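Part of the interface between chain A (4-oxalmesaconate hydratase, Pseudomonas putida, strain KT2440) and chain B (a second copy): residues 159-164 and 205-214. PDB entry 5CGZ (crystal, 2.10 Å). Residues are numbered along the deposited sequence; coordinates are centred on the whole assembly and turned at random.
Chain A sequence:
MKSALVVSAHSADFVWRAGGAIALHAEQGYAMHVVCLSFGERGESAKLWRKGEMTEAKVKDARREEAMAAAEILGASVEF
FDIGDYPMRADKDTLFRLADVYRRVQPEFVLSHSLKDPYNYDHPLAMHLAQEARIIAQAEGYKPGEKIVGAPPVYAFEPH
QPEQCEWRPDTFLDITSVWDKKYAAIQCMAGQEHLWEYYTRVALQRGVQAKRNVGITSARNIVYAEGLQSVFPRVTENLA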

ATOM      1  N   PRO A 159     -10.183  -9.726 -13.022  1.00 28.27           N
ATOM      2  CA  PRO A 159     -11.477  -9.910 -12.346  1.00 28.12           C
ATOM      3  C   PRO A 159     -12.528  -8.940 -12.879  1.00 31.99           C
ATOM      4  O   PRO A 159     -12.203  -7.985 -13.599  1.00 28.84           O
ATOM      5  CB  PRO A 159     -11.158  -9.644 -10.873  1.00 30.53           C
ATOM      6  CG  PRO A 159      -9.898  -8.861 -10.861  1.00 31.03           C
ATOM      7  CD  PRO A 159      -9.177  -9.075 -12.169  1.00 29.58           C
ATOM      8  N   HIS A 160     -13.784  -9.203 -12.544  1.00 28.33           N
ATOM      9  CA  HIS A 160     -14.896  -8.420 -13.064  1.00 31.78           C
ATOM     10  C   HIS A 160     -14.761  -6.948 -12.676  1.00 36.48           C
ATOM     11  O   HIS A 160     -15.025  -6.051 -13.490  1.00 34.39           O
ATOM     12  CB  HIS A 160     -16.223  -8.985 -12.555  1.00 29.50           C
ATOM     13  CG  HIS A 160     -17.418  -8.470 -13.292  1.00 37.19           C
ATOM     14  ND1 HIS A 160     -17.658  -8.765 -14.618  1.00 37.70           N
ATOM     15  CD2 HIS A 160     -18.445  -7.677 -12.892  1.00 34.76           C
ATOM     16  CE1 HIS A 160     -18.784  -8.189 -15.000  1.00 36.71           C
ATOM     17  NE2 HIS A 160     -19.281  -7.522 -13.972  1.00 38.91           N
ATOM     18  N   GLN A 161     -14.332  -6.706 -11.440  1.00 26.43           N
ATOM     19  CA  GLN A 161     -14.131  -5.339 -10.952  1.00 28.03           C
ATOM     20  C   GLN A 161     -12.687  -5.152 -10.485  1.00 28.45           C
ATOM     21  O   GLN A 161     -12.372  -5.281  -9.291  1.00 30.53           O
ATOM     22  CB  GLN A 161     -15.131  -5.031  -9.840  1.00 29.63           C
ATOM     23  CG  GLN A 161     -16.553  -5.034 -10.384  1.00 30.13           C
ATOM     24  CD  GLN A 161     -17.596  -4.612  -9.369  1.00 32.92           C
ATOM     25  OE1 GLN A 161     -17.656  -3.447  -8.955  1.00 31.35           O
ATOM     26  NE2 GLN A 161     -18.438  -5.559  -8.975  1.00 31.77           N
ATOM     27  N   PRO A 162     -11.792  -4.878 -11.446  1.00 32.32           N
ATOM     28  CA  PRO A 162     -10.350  -4.945 -11.181  1.00 26.01           C
ATOM     29  C   PRO A 162      -9.891  -4.000 -10.062  1.00 30.55           C
ATOM     30  O   PRO A 162      -9.156  -4.452  -9.183  1.00 27.99           O
ATOM     31  CB  PRO A 162      -9.714  -4.567 -12.534  1.00 28.97           C
ATOM     32  CG  PRO A 162     -10.810  -3.992 -13.369  1.00 30.22           C
ATOM     33  CD  PRO A 162     -12.101  -4.572 -12.856  1.00 27.41           C
ATOM     34  N   GLU A 163     -10.309  -2.736 -10.076  1.00 25.91           N
ATOM     35  CA  GLU A 163      -9.846  -1.812  -9.036  1.00 26.97           C
ATOM     36  C   GLU A 163     -10.341  -2.215  -7.646  1.00 28.82           C
ATOM     37  O   GLU A 163      -9.601  -2.084  -6.681  1.00 29.85           O
ATOM     38  CB  GLU A 163     -10.277  -0.375  -9.327  1.00 27.81           C
ATOM     39  CG  GLU A 163      -9.698   0.217 -10.598  1.00 27.39           C
ATOM     40  CD  GLU A 163     -10.604   0.040 -11.807  1.00 31.01           C
ATOM     41  OE1 GLU A 163     -11.599  -0.720 -11.736  1.00 31.54           O
ATOM     42  OE2 GLU A 163     -10.317   0.670 -12.842  1.00 32.26           O
ATOM     43  N   GLN A 164     -11.580  -2.708  -7.538  1.00 25.95           N
ATOM     44  CA  GLN A 164     -12.095  -3.129  -6.235  1.00 28.70           C
ATOM     45  C   GLN A 164     -11.288  -4.324  -5.730  1.00 33.93           C
ATOM     46  O   GLN A 164     -11.191  -4.549  -4.532  1.00 31.37           O
ATOM     47  CB  GLN A 164     -13.590  -3.495  -6.293  1.00 26.63           C
ATOM     48  CG  GLN A 164     -14.500  -2.434  -6.943  1.00 26.38           C
ATOM     49  CD  GLN A 164     -14.318  -1.055  -6.357  1.00 31.10           C
ATOM     50  OE1 GLN A 164     -13.945  -0.905  -5.188  1.00 29.23           O
ATOM     51  NE2 GLN A 164     -14.578  -0.026  -7.170  1.00 29.55           N
TER
ATOM     52  N   GLN B 205     -19.056   0.221 -18.974  1.00 28.23           N
ATOM     53  CA  GLN B 205     -18.420  -0.677 -18.010  1.00 28.02           C
ATOM     54  C   GLN B 205     -18.722  -0.237 -16.577  1.00 26.34           C
ATOM     55  O   GLN B 205     -19.103  -1.042 -15.730  1.00 29.65           O
ATOM     56  CB  GLN B 205     -16.900  -0.736 -18.237  1.00 25.62           C
ATOM     57  CG  GLN B 205     -16.483  -1.438 -19.541  1.00 26.77           C
ATOM     58  CD  GLN B 205     -17.010  -2.860 -19.627  1.00 32.66           C
ATOM     59  OE1 GLN B 205     -18.149  -3.086 -20.047  1.00 32.31           O
ATOM     60  NE2 GLN B 205     -16.188  -3.825 -19.228  1.00 30.35           N
ATOM     61  N   ARG B 206     -18.553   1.051 -16.306  1.00 27.21           N
ATOM     62  CA  ARG B 206     -18.827   1.563 -14.966  1.00 30.83           C
ATOM     63  C   ARG B 206     -20.312   1.425 -14.660  1.00 28.86           C
ATOM     64  O   ARG B 206     -20.692   1.211 -13.513  1.00 27.36           O
ATOM     65  CB  ARG B 206     -18.376   3.022 -14.828  1.00 26.56           C
ATOM     66  CG  ARG B 206     -16.868   3.222 -15.043  1.00 27.22           C
ATOM     67  CD  ARG B 206     -16.035   2.252 -14.212  1.00 28.56           C
ATOM     68  NE  ARG B 206     -14.605   2.544 -14.346  1.00 32.40           N
ATOM     69  CZ  ARG B 206     -13.630   1.835 -13.784  1.00 28.38           C
ATOM     70  NH1 ARG B 206     -13.915   0.778 -13.028  1.00 26.91           N
ATOM     71  NH2 ARG B 206     -12.365   2.189 -13.975  1.00 29.80           N
ATOM     72  N   GLY B 207     -21.146   1.526 -15.694  1.00 30.40           N
ATOM     73  CA  GLY B 207     -22.577   1.330 -15.525  1.00 31.05           C
ATOM     74  C   GLY B 207     -22.893  -0.064 -15.005  1.00 30.88           C
ATOM     75  O   GLY B 207     -23.665  -0.227 -14.058  1.00 30.06           O
ATOM     76  N   VAL B 208     -22.297  -1.074 -15.628  1.00 29.24           N
ATOM     77  CA  VAL B 208     -22.510  -2.454 -15.193  1.00 27.56           C
ATOM     78  C   VAL B 208     -21.996  -2.655 -13.769  1.00 29.07           C
ATOM     79  O   VAL B 208     -22.655  -3.297 -12.951  1.00 30.17           O
ATOM     80  CB  VAL B 208     -21.822  -3.470 -16.146  1.00 31.79           C
ATOM     81  CG1 VAL B 208     -21.792  -4.872 -15.524  1.00 25.81           C
ATOM     82  CG2 VAL B 208     -22.538  -3.500 -17.500  1.00 27.34           C
ATOM     83  N   GLN B 209     -20.828  -2.089 -13.463  1.00 28.23           N
ATOM     84  CA  GLN B 209     -20.244  -2.246 -12.131  1.00 31.07           C
ATOM     85  C   GLN B 209     -21.072  -1.534 -11.060  1.00 30.35           C
ATOM     86  O   GLN B 209     -21.259  -2.061  -9.972  1.00 27.95           O
ATOM     87  CB  GLN B 209     -18.801  -1.736 -12.108  1.00 30.69           C
ATOM     88  CG  GLN B 209     -17.872  -2.500 -13.061  1.00 27.31           C
ATOM     89  CD  GLN B 209     -16.521  -1.815 -13.234  1.00 33.51           C
ATOM     90  OE1 GLN B 209     -16.194  -0.871 -12.515  1.00 31.37           O
ATOM     91  NE2 GLN B 209     -15.734  -2.291 -14.194  1.00 30.18           N
ATOM     92  N   ALA B 210     -21.559  -0.334 -11.370  1.00 28.07           N
ATOM     93  CA  ALA B 210     -22.432   0.384 -10.451  1.00 31.53           C
ATOM     94  C   ALA B 210     -23.704  -0.430 -10.184  1.00 31.93           C
ATOM     95  O   ALA B 210     -24.134  -0.574  -9.036  1.00 33.40           O
ATOM     96  CB  ALA B 210     -22.782   1.767 -11.011  1.00 26.87           C
ATOM     97  N   LYS B 211     -24.288  -0.976 -11.248  1.00 31.07           N
ATOM     98  CA  LYS B 211     -25.474  -1.814 -11.107  1.00 27.70           C
ATOM     99  C   LYS B 211     -25.179  -3.002 -10.194  1.00 31.46           C
ATOM    100  O   LYS B 211     -25.973  -3.334  -9.308  1.00 31.39           O
ATOM    101  CB  LYS B 211     -25.971  -2.298 -12.476  1.00 26.90           C
ATOM    102  CG  LYS B 211     -27.223  -3.173 -12.388  1.00 29.05           C
ATOM    103  CD  LYS B 211     -28.343  -2.415 -11.653  1.00 32.07           C
ATOM    104  CE  LYS B 211     -29.610  -3.249 -11.509  1.00 37.72           C
ATOM    105  NZ  LYS B 211     -30.181  -3.619 -12.829  1.00 30.34           N
ATOM    106  N   ARG B 212     -24.019  -3.624 -10.384  1.00 29.92           N
ATOM    107  CA  ARG B 212     -23.641  -4.758  -9.543  1.00 31.05           C
ATOM    108  C   ARG B 212     -23.606  -4.326  -8.076  1.00 32.62           C
ATOM    109  O   ARG B 212     -23.963  -5.087  -7.183  1.00 30.35           O
ATOM    110  CB  ARG B 212     -22.283  -5.327  -9.972  1.00 31.11           C
ATOM    111  CG  ARG B 212     -21.818  -6.572  -9.192  1.00 31.90           C
ATOM    112  CD  ARG B 212     -22.759  -7.763  -9.404  1.00 42.08           C
ATOM    113  NE  ARG B 212     -22.057  -9.050  -9.461  1.00 47.36           N
ATOM    114  CZ  ARG B 212     -21.736  -9.791  -8.397  1.00 51.76           C
ATOM    115  NH1 ARG B 212     -22.051  -9.388  -7.167  1.00 33.90           N
ATOM    116  NH2 ARG B 212     -21.091 -10.943  -8.563  1.00 45.91           N
ATOM    117  N   ASN B 213     -23.204  -3.085  -7.826  1.00 31.59           N
ATOM    118  CA  ASN B 213     -23.049  -2.644  -6.448  1.00 29.67           C
ATOM    119  C   ASN B 213     -24.338  -2.097  -5.828  1.00 35.01           C
ATOM    120  O   ASN B 213     -24.308  -1.624  -4.698  1.00 34.37           O
ATOM    121  CB  ASN B 213     -21.935  -1.603  -6.351  1.00 27.55           C
ATOM    122  CG  ASN B 213     -20.553  -2.236  -6.390  1.00 34.40           C
ATOM    123  OD1 ASN B 213     -20.051  -2.722  -5.370  1.00 29.14           O
ATOM    124  ND2 ASN B 213     -19.939  -2.246  -7.571  1.00 26.65           N
ATOM    125  N   VAL B 214     -25.459  -2.171  -6.555  1.00 27.90           N
ATOM    126  CA  VAL B 214     -26.767  -1.922  -5.936  1.00 32.19           C
ATOM    127  C   VAL B 214     -27.623  -3.186  -5.935  1.00 34.90           C
ATOM    128  O   VAL B 214     -28.758  -3.167  -5.480  1.00 36.46           O
ATOM    129  CB  VAL B 214     -27.561  -0.792  -6.636  1.00 30.06           C
ATOM    130  CG1 VAL B 214     -26.769   0.508  -6.629  1.00 32.73           C
ATOM    131  CG2 VAL B 214     -27.951  -1.194  -8.066  1.00 29.41           C
TER
HETATM  132  O   HOH W   1     -15.966  -1.347  -9.793  1.00 32.65           O

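A short irregular segment of chain A lies against a regular helix of chain B. The helix runs through Arg B212, held by i to i+4 bonds such as Asn B213 N to Gln B209 O at 3.1 Å, whereas Gln A161, at phi/psi -122/83, is extended before the chain turns to helical angles from Pro A162 onward. The backbones stay well apart: the nearest CA atoms, those of Gln A161 and Gln B209, are 7.0 Å from each other, so side chains must span the gap.

A salt bridge joins Glu A163 to Arg B206. Both long side chains meet end to end, carboxylate against the guanidinium edge, with Arg B206 NH1 donating to Glu A163 OE1 at 3.0 Å and Arg B206 NH2 to Glu A163 OE2 at 2.8 Å, both almost linear. One turn along the helix, Gln B209 steadies the arginine: Gln B209 OE1 accepts from Arg B206 NH1 at 2.9 Å, so this nitrogen serves both the partner chain and its own helix.

Gln A161 makes the second polar link. Its CB points sideways, but the side chain extends (chi1 m, chi2 t), and Gln A161 OE1 accepts from Asn B213 ND2 at 2.9 Å. Asn B213 ND2 also donates to Gln B209 O at 2.7 Å, tying the asparagine side chain to a carbonyl of the preceding turn while it reaches across. A water joins the two networks, donating to Gln A161 OE1 and to Gln B209 OE1, each at 2.8 Å, and accepting from Gln A164 NE2 at 3.2 Å.

Further contacts surround these bonds: Gln A161 NE2 lies 3.5 Å from Arg B212 CG, and Val B208 CG1 sits at the edge of the His A160 ring, 4.0 Å from His A160 NE2. The rule to read here is shared donors: Arg B206 NH1 and Asn B213 ND2 each donate across the interface and also to Gln B209, one to its side chain and the other to its carbonyl.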